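Chemotaxis protein CheX (Desulfovibrio desulfuricans subsp. desulfuricans str. G20, PDB 3HM4) probably dephosphorylates the phosphorylated response regulator CheY in bacterial chemotaxis, as other members of the CheX phosphatase family do. Local coordinates at residues Pro34-Asn39 with Pro136-Pro141; Val62-Gln67 with Gly147-Glu152; Asn40-Asp45 with His127-Val132; Val46-Gly51 with Pro119-Gly124; Lys11-Ala16 with Ala105-Met110. All coordinates share one frame; numbering follows the deposited sequence. Where two conformers were deposited one is given.

Contact 1: Pro34-Asn39 with Pro136-Pro141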
# COMPACT_ATOMS: atom_id res chain seq x y z
N PRO A 34 -16.11 0.10 -15.17
CA PRO A 34 -14.84 0.72 -14.82
C PRO A 34 -14.83 2.18 -15.25
O PRO A 34 -15.49 2.56 -16.23
CB PRO A 34 -13.82 -0.04 -15.66
CG PRO A 34 -14.45 -1.38 -15.86
CD PRO A 34 -15.89 -1.07 -16.07
N TYR A 35 -14.12 3.01 -14.50
CA TYR A 35 -13.97 4.40 -14.84
C TYR A 35 -12.57 4.86 -14.53
O TYR A 35 -11.89 4.28 -13.68
CB TYR A 35 -15.02 5.29 -14.14
CG TYR A 35 -14.95 5.35 -12.64
CD1 TYR A 35 -15.56 4.41 -11.85
CD2 TYR A 35 -14.21 6.36 -11.99
CE1 TYR A 35 -15.51 4.50 -10.44
CE2 TYR A 35 -14.14 6.46 -10.60
CZ TYR A 35 -14.77 5.50 -9.83
OH TYR A 35 -14.68 5.62 -8.46
N VAL A 36 -12.13 5.91 -15.22
CA VAL A 36 -10.86 6.56 -14.93
C VAL A 36 -11.10 7.47 -13.73
O VAL A 36 -11.96 8.36 -13.79
CB VAL A 36 -10.27 7.30 -16.13
CG1 VAL A 36 -9.03 8.11 -15.72
CG2 VAL A 36 -9.95 6.32 -17.30
N LYS A 37 -10.37 7.27 -12.63
CA LYS A 37 -10.51 8.09 -11.47
C LYS A 37 -10.11 9.55 -11.78
O LYS A 37 -9.07 9.77 -12.37
CB LYS A 37 -9.61 7.50 -10.37
CG LYS A 37 -9.93 7.94 -9.02
CD LYS A 37 -9.00 7.28 -8.04
CE LYS A 37 -9.33 7.75 -6.69
NZ LYS A 37 -10.55 7.09 -6.14
N LYS A 38 -10.94 10.50 -11.39
CA LYS A 38 -10.61 11.90 -11.55
C LYS A 38 -10.27 12.55 -10.23
O LYS A 38 -9.76 13.65 -10.23
CB LYS A 38 -11.74 12.63 -12.27
CG LYS A 38 -12.06 12.01 -13.65
CD LYS A 38 -10.84 11.92 -14.60
CE LYS A 38 -11.17 11.36 -15.96
NZ LYS A 38 -11.97 12.35 -16.75
N ASN A 39 -10.69 11.97 -9.12
CA ASN A 39 -10.28 12.39 -7.78
C ASN A 39 -8.90 11.78 -7.44
O ASN A 39 -8.51 10.73 -7.98
CB ASN A 39 -11.33 11.92 -6.74
CG ASN A 39 -12.64 12.73 -6.82
OD1 ASN A 39 -12.67 13.91 -6.39
ND2 ASN A 39 -13.70 12.12 -7.31
N PRO A 136 -3.04 6.97 -15.55
CA PRO A 136 -4.37 7.05 -14.96
C PRO A 136 -4.58 5.87 -13.98
O PRO A 136 -3.89 4.84 -14.05
CB PRO A 136 -5.29 6.84 -16.14
CG PRO A 136 -4.48 7.30 -17.34
CD PRO A 136 -3.12 6.78 -17.01
N VAL A 137 -5.47 6.07 -13.03
CA VAL A 137 -5.88 5.06 -12.11
C VAL A 137 -7.28 4.64 -12.54
O VAL A 137 -8.14 5.48 -12.73
CB VAL A 137 -5.86 5.59 -10.68
CG1 VAL A 137 -6.45 4.55 -9.70
CG2 VAL A 137 -4.43 5.99 -10.26
N ILE A 138 -7.48 3.34 -12.65
CA ILE A 138 -8.77 2.77 -13.09
C ILE A 138 -9.47 2.27 -11.82
O ILE A 138 -8.88 1.56 -11.00
CB ILE A 138 -8.56 1.61 -14.09
CG1 ILE A 138 -7.71 2.04 -15.29
CG2 ILE A 138 -9.91 1.00 -14.53
CD1 ILE A 138 -8.20 3.26 -15.99
N ALA A 139 -10.74 2.64 -11.66
CA ALA A 139 -11.56 2.26 -10.54
C ALA A 139 -12.77 1.46 -11.03
O ALA A 139 -13.37 1.77 -12.05
CB ALA A 139 -12.03 3.50 -9.74
N ILE A 140 -13.16 0.45 -10.26
CA ILE A 140 -14.34 -0.34 -10.56
C ILE A 140 -15.18 -0.40 -9.28
O ILE A 140 -14.75 -1.02 -8.30
CB ILE A 140 -14.06 -1.74 -11.08
CG1 ILE A 140 -13.00 -1.70 -12.22
CG2 ILE A 140 -15.42 -2.35 -11.55
CD1 ILE A 140 -11.59 -1.92 -11.78
N PRO A 141 -16.37 0.24 -9.26
CA PRO A 141 -17.19 0.20 -8.06
C PRO A 141 -17.99 -1.10 -8.02
O PRO A 141 -18.35 -1.63 -9.07
CB PRO A 141 -18.10 1.42 -8.22
CG PRO A 141 -18.33 1.45 -9.74
CD PRO A 141 -17.03 0.93 -10.37
O HOH W 1 -6.65 8.80 -13.02

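Contact 2: Val62-Gln67 with Gly147-Glu152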
# COMPACT_ATOMS: atom_id res chain seq x y z
N VAL A 62 -8.04 -2.13 -2.89
CA VAL A 62 -9.46 -2.27 -2.64
C VAL A 62 -9.80 -1.40 -1.43
O VAL A 62 -9.11 -1.45 -0.43
CB VAL A 62 -9.85 -3.76 -2.48
CG1 VAL A 62 -9.10 -4.41 -1.32
CG2 VAL A 62 -11.35 -3.91 -2.41
N THR A 63 -10.83 -0.57 -1.55
CA THR A 63 -11.29 0.31 -0.50
C THR A 63 -12.73 -0.08 -0.18
O THR A 63 -13.61 -0.01 -1.06
CB THR A 63 -11.13 1.79 -0.83
OG1 THR A 63 -9.75 2.10 -0.91
CG2 THR A 63 -11.78 2.69 0.23
N PHE A 64 -12.93 -0.52 1.05
CA PHE A 64 -14.23 -0.99 1.53
C PHE A 64 -14.92 0.06 2.40
O PHE A 64 -14.27 0.73 3.22
CB PHE A 64 -14.06 -2.23 2.43
CG PHE A 64 -13.54 -3.46 1.73
CD1 PHE A 64 -14.43 -4.38 1.19
CD2 PHE A 64 -12.19 -3.69 1.62
CE1 PHE A 64 -13.96 -5.54 0.58
CE2 PHE A 64 -11.72 -4.83 1.04
CZ PHE A 64 -12.60 -5.75 0.49
N THR A 65 -16.24 0.14 2.27
CA THR A 65 -17.07 0.76 3.29
C THR A 65 -16.98 -0.10 4.57
O THR A 65 -16.78 -1.33 4.52
CB THR A 65 -18.52 0.91 2.83
OG1 THR A 65 -19.13 -0.39 2.64
CG2 THR A 65 -18.67 1.78 1.57
N LYS A 66 -17.26 0.51 5.71
CA LYS A 66 -17.20 -0.20 6.99
C LYS A 66 -18.12 -1.42 6.99
O LYS A 66 -17.67 -2.49 7.38
CB LYS A 66 -17.62 0.77 8.10
CG LYS A 66 -17.62 0.18 9.48
CD LYS A 66 -18.08 1.23 10.49
CE LYS A 66 -16.99 2.12 10.85
NZ LYS A 66 -15.90 1.42 11.65
N GLN A 67 -19.36 -1.26 6.54
CA GLN A 67 -20.32 -2.37 6.54
C GLN A 67 -19.79 -3.56 5.72
O GLN A 67 -19.92 -4.75 6.15
CB GLN A 67 -21.68 -1.94 5.91
CG GLN A 67 -22.75 -3.07 5.85
CD GLN A 67 -24.00 -2.74 5.07
OE1 GLN A 67 -24.10 -1.72 4.38
NE2 GLN A 67 -24.97 -3.66 5.13
N GLY A 147 -23.20 -3.67 1.44
CA GLY A 147 -22.47 -2.43 1.21
C GLY A 147 -21.47 -2.52 0.08
O GLY A 147 -21.23 -3.59 -0.49
N GLU A 148 -20.79 -1.42 -0.12
CA GLU A 148 -19.95 -1.26 -1.30
C GLU A 148 -18.46 -1.31 -1.05
O GLU A 148 -17.99 -1.17 0.08
CB GLU A 148 -20.27 0.07 -1.97
CG GLU A 148 -21.71 0.14 -2.41
CD GLU A 148 -22.11 1.46 -2.99
OE1 GLU A 148 -21.27 2.38 -3.14
OE2 GLU A 148 -23.31 1.59 -3.36
N PHE A 149 -17.73 -1.55 -2.14
CA PHE A 149 -16.28 -1.40 -2.15
C PHE A 149 -15.91 -1.01 -3.58
O PHE A 149 -16.70 -1.18 -4.50
CB PHE A 149 -15.54 -2.67 -1.66
CG PHE A 149 -15.65 -3.88 -2.56
CD1 PHE A 149 -14.72 -4.07 -3.58
CD2 PHE A 149 -16.70 -4.79 -2.45
CE1 PHE A 149 -14.79 -5.17 -4.41
CE2 PHE A 149 -16.77 -5.86 -3.28
CZ PHE A 149 -15.83 -6.05 -4.30
N THR A 150 -14.67 -0.58 -3.73
CA THR A 150 -14.13 -0.24 -5.04
C THR A 150 -12.74 -0.83 -5.19
O THR A 150 -11.95 -0.74 -4.26
CB THR A 150 -14.02 1.31 -5.22
OG1 THR A 150 -15.35 1.89 -5.21
CG2 THR A 150 -13.36 1.72 -6.53
N VAL A 151 -12.45 -1.42 -6.35
CA VAL A 151 -11.13 -1.92 -6.72
C VAL A 151 -10.49 -0.87 -7.60
O VAL A 151 -11.16 -0.30 -8.48
CB VAL A 151 -11.17 -3.22 -7.53
CG1 VAL A 151 -9.80 -3.55 -8.22
CG2 VAL A 151 -11.62 -4.35 -6.65
N GLU A 152 -9.20 -0.59 -7.38
CA GLU A 152 -8.46 0.34 -8.23
C GLU A 152 -7.18 -0.31 -8.67
O GLU A 152 -6.61 -1.15 -7.95
CB GLU A 152 -8.15 1.64 -7.48
CG GLU A 152 -9.42 2.32 -6.96
CD GLU A 152 -9.21 3.59 -6.23
OE1 GLU A 152 -8.11 3.80 -5.72
OE2 GLU A 152 -10.22 4.35 -6.06
O HOH W 2 -8.50 1.81 -3.34

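Contact 3: Asn40-Asp45 with His127-Val132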
# COMPACT_ATOMS: atom_id res chain seq x y z
N ASN A 40 -8.19 12.45 -6.54
CA ASN A 40 -6.82 12.05 -6.14
C ASN A 40 -6.79 11.06 -4.95
O ASN A 40 -5.71 10.68 -4.52
CB ASN A 40 -5.91 13.25 -5.87
CG ASN A 40 -6.39 14.16 -4.77
OD1 ASN A 40 -7.35 13.85 -4.04
ND2 ASN A 40 -5.72 15.31 -4.63
N VAL A 41 -7.97 10.69 -4.44
CA VAL A 41 -8.07 9.77 -3.33
C VAL A 41 -9.22 8.79 -3.50
O VAL A 41 -10.19 9.02 -4.21
CB VAL A 41 -8.37 10.53 -1.97
CG1 VAL A 41 -7.20 11.41 -1.54
CG2 VAL A 41 -9.68 11.35 -2.06
N ALA A 42 -9.06 7.65 -2.87
CA ALA A 42 -10.14 6.72 -2.52
C ALA A 42 -10.34 6.91 -1.01
O ALA A 42 -9.37 6.88 -0.29
CB ALA A 42 -9.77 5.27 -2.82
N LYS A 43 -11.58 7.14 -0.56
CA LYS A 43 -11.89 7.38 0.82
C LYS A 43 -12.72 6.24 1.35
O LYS A 43 -13.72 5.86 0.80
CB LYS A 43 -12.65 8.69 1.00
CG LYS A 43 -12.85 9.09 2.48
CD LYS A 43 -13.53 10.38 2.57
CE LYS A 43 -13.76 10.82 4.03
NZ LYS A 43 -12.55 11.30 4.76
N GLY A 44 -12.29 5.69 2.46
CA GLY A 44 -13.03 4.61 3.05
C GLY A 44 -12.50 4.16 4.37
O GLY A 44 -11.76 4.87 5.00
N ASP A 45 -12.94 2.96 4.77
CA ASP A 45 -12.85 2.54 6.17
C ASP A 45 -11.87 1.39 6.42
O ASP A 45 -11.20 1.37 7.47
CB ASP A 45 -14.28 2.29 6.66
CG ASP A 45 -15.20 3.47 6.34
OD1 ASP A 45 -14.71 4.62 6.47
OD2 ASP A 45 -16.33 3.27 5.84
N HIS A 127 -10.17 7.18 6.15
CA HIS A 127 -8.82 7.35 5.61
C HIS A 127 -8.90 7.50 4.09
O HIS A 127 -9.90 7.17 3.47
CB HIS A 127 -7.88 6.20 6.01
CG HIS A 127 -8.20 4.90 5.33
ND1 HIS A 127 -8.90 3.89 5.94
CD2 HIS A 127 -7.88 4.46 4.09
CE1 HIS A 127 -9.02 2.89 5.08
NE2 HIS A 127 -8.41 3.20 3.95
N THR A 128 -7.81 7.96 3.51
CA THR A 128 -7.67 7.97 2.09
C THR A 128 -6.45 7.21 1.64
O THR A 128 -5.43 7.16 2.32
CB THR A 128 -7.61 9.39 1.50
OG1 THR A 128 -6.50 10.11 2.03
CG2 THR A 128 -8.90 10.16 1.83
N ILE A 129 -6.53 6.64 0.44
CA ILE A 129 -5.42 5.99 -0.23
C ILE A 129 -5.32 6.59 -1.62
O ILE A 129 -6.33 6.75 -2.32
CB ILE A 129 -5.54 4.46 -0.22
CG1 ILE A 129 -4.34 3.80 -0.93
CG2 ILE A 129 -6.81 3.98 -0.85
CD1 ILE A 129 -4.10 2.30 -0.52
N SER A 130 -4.09 6.91 -2.01
CA SER A 130 -3.77 7.54 -3.28
C SER A 130 -2.63 6.79 -3.96
O SER A 130 -1.58 6.61 -3.39
CB SER A 130 -3.30 8.98 -3.06
OG SER A 130 -4.30 9.79 -2.42
N HIS A 131 -2.82 6.40 -5.20
CA HIS A 131 -1.81 5.76 -6.03
C HIS A 131 -0.85 6.78 -6.59
O HIS A 131 -1.27 7.81 -7.13
CB HIS A 131 -2.44 4.95 -7.17
CG HIS A 131 -3.14 3.74 -6.68
ND1 HIS A 131 -2.50 2.53 -6.54
CD2 HIS A 131 -4.44 3.53 -6.33
CE1 HIS A 131 -3.36 1.63 -6.07
NE2 HIS A 131 -4.53 2.23 -5.91
N VAL A 132 0.45 6.53 -6.47
CA VAL A 132 1.49 7.45 -6.92
C VAL A 132 1.99 6.92 -8.26
O VAL A 132 2.77 5.96 -8.32
CB VAL A 132 2.63 7.51 -5.90
CG1 VAL A 132 3.79 8.38 -6.41
CG2 VAL A 132 2.12 7.98 -4.53

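Contact 4: Val46-Gly51 with Pro119-Gly124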
# COMPACT_ATOMS: atom_id res chain seq x y z
N VAL A 46 -11.77 0.48 5.45
CA VAL A 46 -10.75 -0.55 5.43
C VAL A 46 -10.27 -0.59 3.98
O VAL A 46 -11.11 -0.70 3.07
CB VAL A 46 -11.22 -1.93 5.87
CG1 VAL A 46 -10.07 -3.00 5.70
CG2 VAL A 46 -11.74 -1.87 7.32
N SER A 47 -8.96 -0.48 3.76
CA SER A 47 -8.40 -0.65 2.44
C SER A 47 -7.30 -1.69 2.49
O SER A 47 -6.73 -1.98 3.55
CB SER A 47 -7.82 0.64 1.88
OG SER A 47 -8.80 1.66 1.74
N ALA A 48 -6.98 -2.20 1.31
CA ALA A 48 -5.80 -3.05 1.15
C ALA A 48 -5.15 -2.69 -0.16
O ALA A 48 -5.82 -2.24 -1.09
CB ALA A 48 -6.12 -4.52 1.22
N VAL A 49 -3.84 -2.90 -0.24
CA VAL A 49 -3.09 -2.54 -1.42
C VAL A 49 -1.96 -3.52 -1.62
O VAL A 49 -1.36 -3.96 -0.63
CB VAL A 49 -2.61 -1.07 -1.37
CG1 VAL A 49 -1.69 -0.79 -0.19
CG2 VAL A 49 -1.96 -0.64 -2.69
N VAL A 50 -1.65 -3.81 -2.88
CA VAL A 50 -0.60 -4.76 -3.22
C VAL A 50 0.06 -4.37 -4.51
O VAL A 50 -0.61 -4.15 -5.51
CB VAL A 50 -1.11 -6.24 -3.24
CG1 VAL A 50 -2.22 -6.51 -4.31
CG2 VAL A 50 0.07 -7.21 -3.39
N GLY A 51 1.39 -4.28 -4.48
CA GLY A 51 2.13 -3.90 -5.67
C GLY A 51 2.34 -5.06 -6.63
O GLY A 51 2.39 -6.23 -6.21
N PRO A 119 0.75 -7.84 0.44
CA PRO A 119 -0.22 -6.77 0.69
C PRO A 119 -0.01 -6.04 2.01
O PRO A 119 0.64 -6.53 2.92
CB PRO A 119 -1.58 -7.51 0.73
CG PRO A 119 -1.29 -8.85 0.12
CD PRO A 119 0.12 -9.17 0.46
N SER A 120 -0.65 -4.88 2.08
CA SER A 120 -0.83 -4.15 3.34
C SER A 120 -2.31 -3.82 3.49
O SER A 120 -3.02 -3.60 2.50
CB SER A 120 -0.01 -2.86 3.43
OG SER A 120 1.38 -3.14 3.50
N VAL A 121 -2.76 -3.80 4.74
CA VAL A 121 -4.14 -3.50 5.11
C VAL A 121 -4.14 -2.23 5.94
O VAL A 121 -3.36 -2.07 6.89
CB VAL A 121 -4.82 -4.67 5.86
CG1 VAL A 121 -6.22 -4.21 6.31
CG2 VAL A 121 -4.89 -5.90 5.00
N ILE A 122 -5.01 -1.29 5.54
CA ILE A 122 -5.15 0.00 6.15
C ILE A 122 -6.50 0.10 6.85
O ILE A 122 -7.53 -0.28 6.30
CB ILE A 122 -5.03 1.13 5.10
CG1 ILE A 122 -3.62 1.11 4.45
CG2 ILE A 122 -5.27 2.52 5.71
CD1 ILE A 122 -3.51 0.32 3.28
N MSE A 123 -6.49 0.60 8.10
CA MSE A 123 -7.74 0.80 8.81
C MSE A 123 -7.84 2.19 9.40
O MSE A 123 -6.84 2.80 9.76
CB MSE A 123 -7.88 -0.23 9.91
CG MSE A 123 -7.79 -1.69 9.46
SE MSE A 123 -7.90 -2.97 10.87
CE MSE A 123 -6.56 -4.18 10.30
N GLY A 124 -9.07 2.65 9.52
CA GLY A 124 -9.41 3.94 10.15
C GLY A 124 -10.51 4.57 9.35
O GLY A 124 -10.42 4.66 8.14

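Contact 5: Lys11-Ala16 with Ala105-Met110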
# COMPACT_ATOMS: atom_id res chain seq x y z
N LYS A 11 -10.77 -6.18 -17.16
CA LYS A 11 -11.44 -7.48 -16.95
C LYS A 11 -10.73 -8.48 -16.01
O LYS A 11 -11.36 -9.00 -15.11
CB LYS A 11 -11.80 -8.17 -18.29
CG LYS A 11 -12.63 -9.47 -18.13
N PRO A 12 -9.42 -8.72 -16.20
CA PRO A 12 -8.78 -9.68 -15.30
C PRO A 12 -8.83 -9.27 -13.81
O PRO A 12 -8.97 -10.14 -12.93
CB PRO A 12 -7.33 -9.78 -15.83
CG PRO A 12 -7.18 -8.67 -16.72
CD PRO A 12 -8.52 -8.37 -17.31
N PHE A 13 -8.76 -7.95 -13.55
CA PHE A 13 -8.85 -7.46 -12.18
C PHE A 13 -10.28 -7.58 -11.64
O PHE A 13 -10.48 -8.01 -10.50
CB PHE A 13 -8.41 -5.99 -12.11
CG PHE A 13 -7.00 -5.76 -12.56
CD1 PHE A 13 -5.94 -5.93 -11.69
CD2 PHE A 13 -6.72 -5.40 -13.87
CE1 PHE A 13 -4.64 -5.72 -12.10
CE2 PHE A 13 -5.43 -5.18 -14.28
CZ PHE A 13 -4.38 -5.36 -13.40
N VAL A 14 -11.26 -7.26 -12.49
CA VAL A 14 -12.67 -7.31 -12.10
C VAL A 14 -13.10 -8.78 -11.85
O VAL A 14 -13.70 -9.08 -10.81
CB VAL A 14 -13.58 -6.64 -13.15
CG1 VAL A 14 -15.07 -6.79 -12.78
CG2 VAL A 14 -13.22 -5.15 -13.28
N THR A 15 -12.79 -9.67 -12.79
CA THR A 15 -13.14 -11.08 -12.63
C THR A 15 -12.49 -11.69 -11.39
O THR A 15 -13.15 -12.41 -10.64
CB THR A 15 -12.76 -11.88 -13.88
OG1 THR A 15 -13.52 -11.39 -14.99
CG2 THR A 15 -13.01 -13.39 -13.70
N ALA A 16 -11.21 -11.40 -11.17
CA ALA A 16 -10.55 -11.92 -9.98
C ALA A 16 -11.24 -11.44 -8.69
O ALA A 16 -11.44 -12.19 -7.74
CB ALA A 16 -9.06 -11.53 -9.96
N ALA A 105 -2.62 -14.38 -12.69
CA ALA A 105 -2.75 -15.61 -13.48
C ALA A 105 -3.50 -15.29 -14.78
O ALA A 105 -3.09 -15.73 -15.86
CB ALA A 105 -3.47 -16.70 -12.69
N ALA A 106 -4.57 -14.50 -14.70
CA ALA A 106 -5.35 -14.08 -15.91
C ALA A 106 -4.51 -13.24 -16.88
O ALA A 106 -4.56 -13.43 -18.09
CB ALA A 106 -6.63 -13.34 -15.53
N LEU A 107 -3.73 -12.32 -16.33
CA LEU A 107 -2.83 -11.52 -17.14
C LEU A 107 -1.76 -12.40 -17.82
O LEU A 107 -1.44 -12.16 -18.99
CB LEU A 107 -2.22 -10.39 -16.29
CG LEU A 107 -3.17 -9.25 -15.94
CD1 LEU A 107 -2.62 -8.49 -14.72
CD2 LEU A 107 -3.44 -8.32 -17.12
N SER A 108 -1.24 -13.41 -17.12
CA SER A 108 -0.25 -14.33 -17.70
C SER A 108 -0.85 -15.07 -18.89
O SER A 108 -0.17 -15.30 -19.88
CB SER A 108 0.24 -15.32 -16.65
OG SER A 108 1.23 -16.21 -17.15
N GLU A 109 -2.13 -15.40 -18.81
CA GLU A 109 -2.81 -16.06 -19.96
C GLU A 109 -2.99 -15.14 -21.18
O GLU A 109 -3.18 -15.64 -22.29
CB GLU A 109 -4.12 -16.69 -19.52
CG GLU A 109 -3.87 -17.85 -18.58
CD GLU A 109 -5.12 -18.57 -18.12
OE1 GLU A 109 -6.24 -18.21 -18.55
OE2 GLU A 109 -4.96 -19.51 -17.32
N MSE A 110 -2.89 -13.83 -20.97
CA MSE A 110 -2.92 -12.80 -22.00
C MSE A 110 -1.46 -12.40 -22.41
O MSE A 110 -1.27 -11.40 -23.11
CB MSE A 110 -3.71 -11.58 -21.52
CG MSE A 110 -5.17 -11.89 -21.12
SE MSE A 110 -5.99 -10.38 -20.25
CE MSE A 110 -5.92 -9.19 -21.79

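Contact 1: Pro34-Asn39 with Pro136-Pro141
One face of the Tyr35 ring lies against the methyl group of Ala139, a CH-pi contact in which Ala139 CB stands 3.7 Å from the ring centroid, 24° off the ring normal. The methyl is displaced toward the hydroxyl-bearing rim, and Tyr35 CZ is its nearest ring atom at 3.4 Å from Ala139 CB. At the edge of the ring, near its plane, Pro141 CD approaches Tyr35 CE1 to 3.9 Å. A chi1 of 64° puts Tyr35 CG between its own backbone N and carbonyl carbon, the crowded position, and the ring that follows lies over the partner strand.

Beneath the ring the backbones form an antiparallel ladder. Tyr35 and Ala139 are a hydrogen-bonded pair, and the bond from Ala139 N to Tyr35 O (2.8 Å) is almost perfectly straight at 179°. Lys37 N then donates to Val137 O, and a water extends the ladder by donating to Lys37 O while accepting from Val137 N. On the other face, Val36 CG2 meets Ile138 CD1 at 3.8 Å and Pro34 CB packs on Ile140 CG1 at 3.9 Å. In one of its two conformers, the alkyl chain of Lys37 runs beside Val137 and its ammonium group forms a salt bridge with Glu152.

This pair builds one margin of the six-stranded antiparallel sheet. Strand 30-36 is outermost within the chain, and strand 138-143 separates it from strand 149-155, which Ala139 touches at Thr150 and Glu152. On the opposite face, helix 10-25 packs over Pro34 through Ala10 and over Ile140 through Val14.

Contact 2: Val62-Gln67 with Gly147-Glu152
Thr63 and Thr150 form a hydrogen-bonded antiparallel pair, with Thr63 N to Thr150 O and Thr150 N to Thr63 O both at 2.9 Å. Non-hydrogen-bonded pairs flank it, Val62 with Val151 and Phe64 with Phe149. The short strand axes approach to 4.7 Å at 167°. Beyond Phe64 the chain turns into helix 66-77, yet the ladder gains one more bond, from Thr65 N to Glu148 O.

The rings of Phe64 and Phe149 extend alongside each other, their planes inclined at 37° and centroids 5.3 Å apart. Phe64 CD1 reaches Phe149 CB at 3.5 Å. A chi1 of 68° sets Phe149 CG between its backbone N and carbonyl carbon, from where the ring extends beside Phe64 and Val62. In one of the two conformers of Val62, its CG2 meets Phe149 CD1 at 3.6 Å. Thr17 and Leu21 of helix 10-25 also touch Phe149, and its ring stacks with that of Phe142.

The opposite face is polar: Thr63 OG1 is bonded to Ser47 OG and to a water that also makes a weak bond to Glu152 OE1.

At the strand-to-helix junction, Glu148 O is gripped twice. Thr65 OG1 donates at 2.9 Å onto a lone pair of Glu148 O in the carbonyl plane, and Thr65 N approaches tilted from that plane. Thr65 is also the N-cap, making a weak bond with Cys68 N, which implies that one hydroxyl ties the helix start to the residue just before strand 149-155.

Contact 3: Asn40-Asp45 with His127-Val132
Ala42 and Ile129 form one of the two hydrogen-bonded pairs of a two-stranded antiparallel ribbon, built by strands 42-44 and 127-131 apart from the main sheet. Gly44 with His127 is the other, and the non-hydrogen-bonded pair Lys43-Thr128 lies between them. Packing is close where Ala42 CB meets Ile129 CG2 at 3.8 Å, and again where Val41 CG1 rests against Thr128 CB at 3.7 Å. Gly44 O stands 3.1 Å above the plane of the His127 imidazole, offset toward its rim, and Asp45 O lies in the ring plane at the edge. Both ring nitrogens are engaged, NE2 with Ser47 OG and ND1 with Gly124 O, which fixes the rotation of the ring.

The loose part is the Lys43 side chain. Its CB comes only to 4.1 Å from Thr128 CG2, and the exposed chain runs off to bond Gly126 O through NZ.

Residues Thr128 to His131 also pair with a strand of the second subunit, which continues the sheet across the interface and whose Lys89 NZ bonds Asn40 O. That same oxygen accepts a hydrogen bond from Ser130 OG, in the carbonyl plane, with Ser130 OG at 2.7 Å from Asn40 O.

Contact 4: Val46-Gly51 with Pro119-Gly124
Val46 and Val121 cross obliquely, CG1 to CG1 at 4.1 Å, on the face that also carries Ala48. In each valine CG1 is anti to the backbone N (chi1 176° in Val46, 175° in Val121). Ala48 CB meets the other branch of Val121, CG2, at 4.2 Å. Further along, Val50 extends next to the Pro119 ring in the same direction, with Val50 CG2 at 4.1 Å from Pro119 CG. On the reverse face Val49 CG1 meets the tip of Ile122, CD1, at an oblique angle, while the Ser47 hydroxyl turns to partners outside the pair.

Four backbone bonds hold these side chains in register, two between Ser47 and Ile122 and two between Val49 and Ser120. Ile122 N to Ser47 O is the shortest at 2.7 Å, its donor tilted 29° from the carbonyl plane.

Helix 84-109 covers the first face, touching Val46 through Thr88, Ala48 through Val92 and Thr96, and Pro119 through Asn97. Residues Ser120 to Met123 (selenomethionine) pair on their other edge with a strand of the second subunit. The arrangement is that of the last two strands of this chain's antiparallel sheet, backed by a helix, with the outermost continued by a strand across a dimer interface.

Contact 5: Lys11-Ala16 with Ala105-Met110
Leu107 reaches Pro12 and Phe13 with its two methyls: chi1 of -73° places CG anti to the carbonyl carbon, and chi2 of 160° sets CD1. Phe13 has the matching first torsion, with CG beside its own backbone N. The two side chains cross at about a right angle, Phe13 CZ touching Leu107 CD1 at 3.8 Å. This is helix-helix packing by apolar side chains, with no hydrogen bond across the contact. Segments 11-16 and 105-109 run roughly antiparallel, their directions 145° apart, with axes 9.4 Å from each other at closest approach.

Pro12 is the residue on which the contact turns. It lies in the first turn of helix 10-25, where a residue lacking an N-H costs the helix no backbone bond. Its CB is directed toward helix 84-109, and CB and CG make the contacts. Pro12 CB meets the methyl of Ala106, CB to CB, at 3.6 Å. Pro12 CG meets the other branch of Leu107, CD2, at 3.8 Å, again with the side chains at about a right angle.

The surroundings tie the pair into the core. The Phe13 ring stacks with Phe153 of the sheet and also touches Ala103, while Leu107 packs on Met112 and Phe114 of the loop after helix 84-109. At the exposed end Met110, a selenomethionine, completes the contact: its selenium atom SE is anti to CA and lies 4.1 Å from Pro12 CG.

Contacts 1, 2 and 4 are three antiparallel pairings of the same six-stranded sheet. Contact 1 is at one margin, contact 2 further in, and contact 4 takes in the opposite outer strand. Contacts 4 and 5 are buried, whereas contacts 1, 2 and 3 are only partly so. Contact 3 forms a separate ribbon, joined to contact 4 by a side-chain hydrogen bond and to contact 2 through Asp45; contacts 3 and 4 both reach the second subunit. Contact 5 differs in kind: two helices meet through side chains alone, on the other side of the chain's centre from contacts 2, 3 and 4. A salt bridge links contacts 1 and 2, while apolar packing connects contacts 5 and 1.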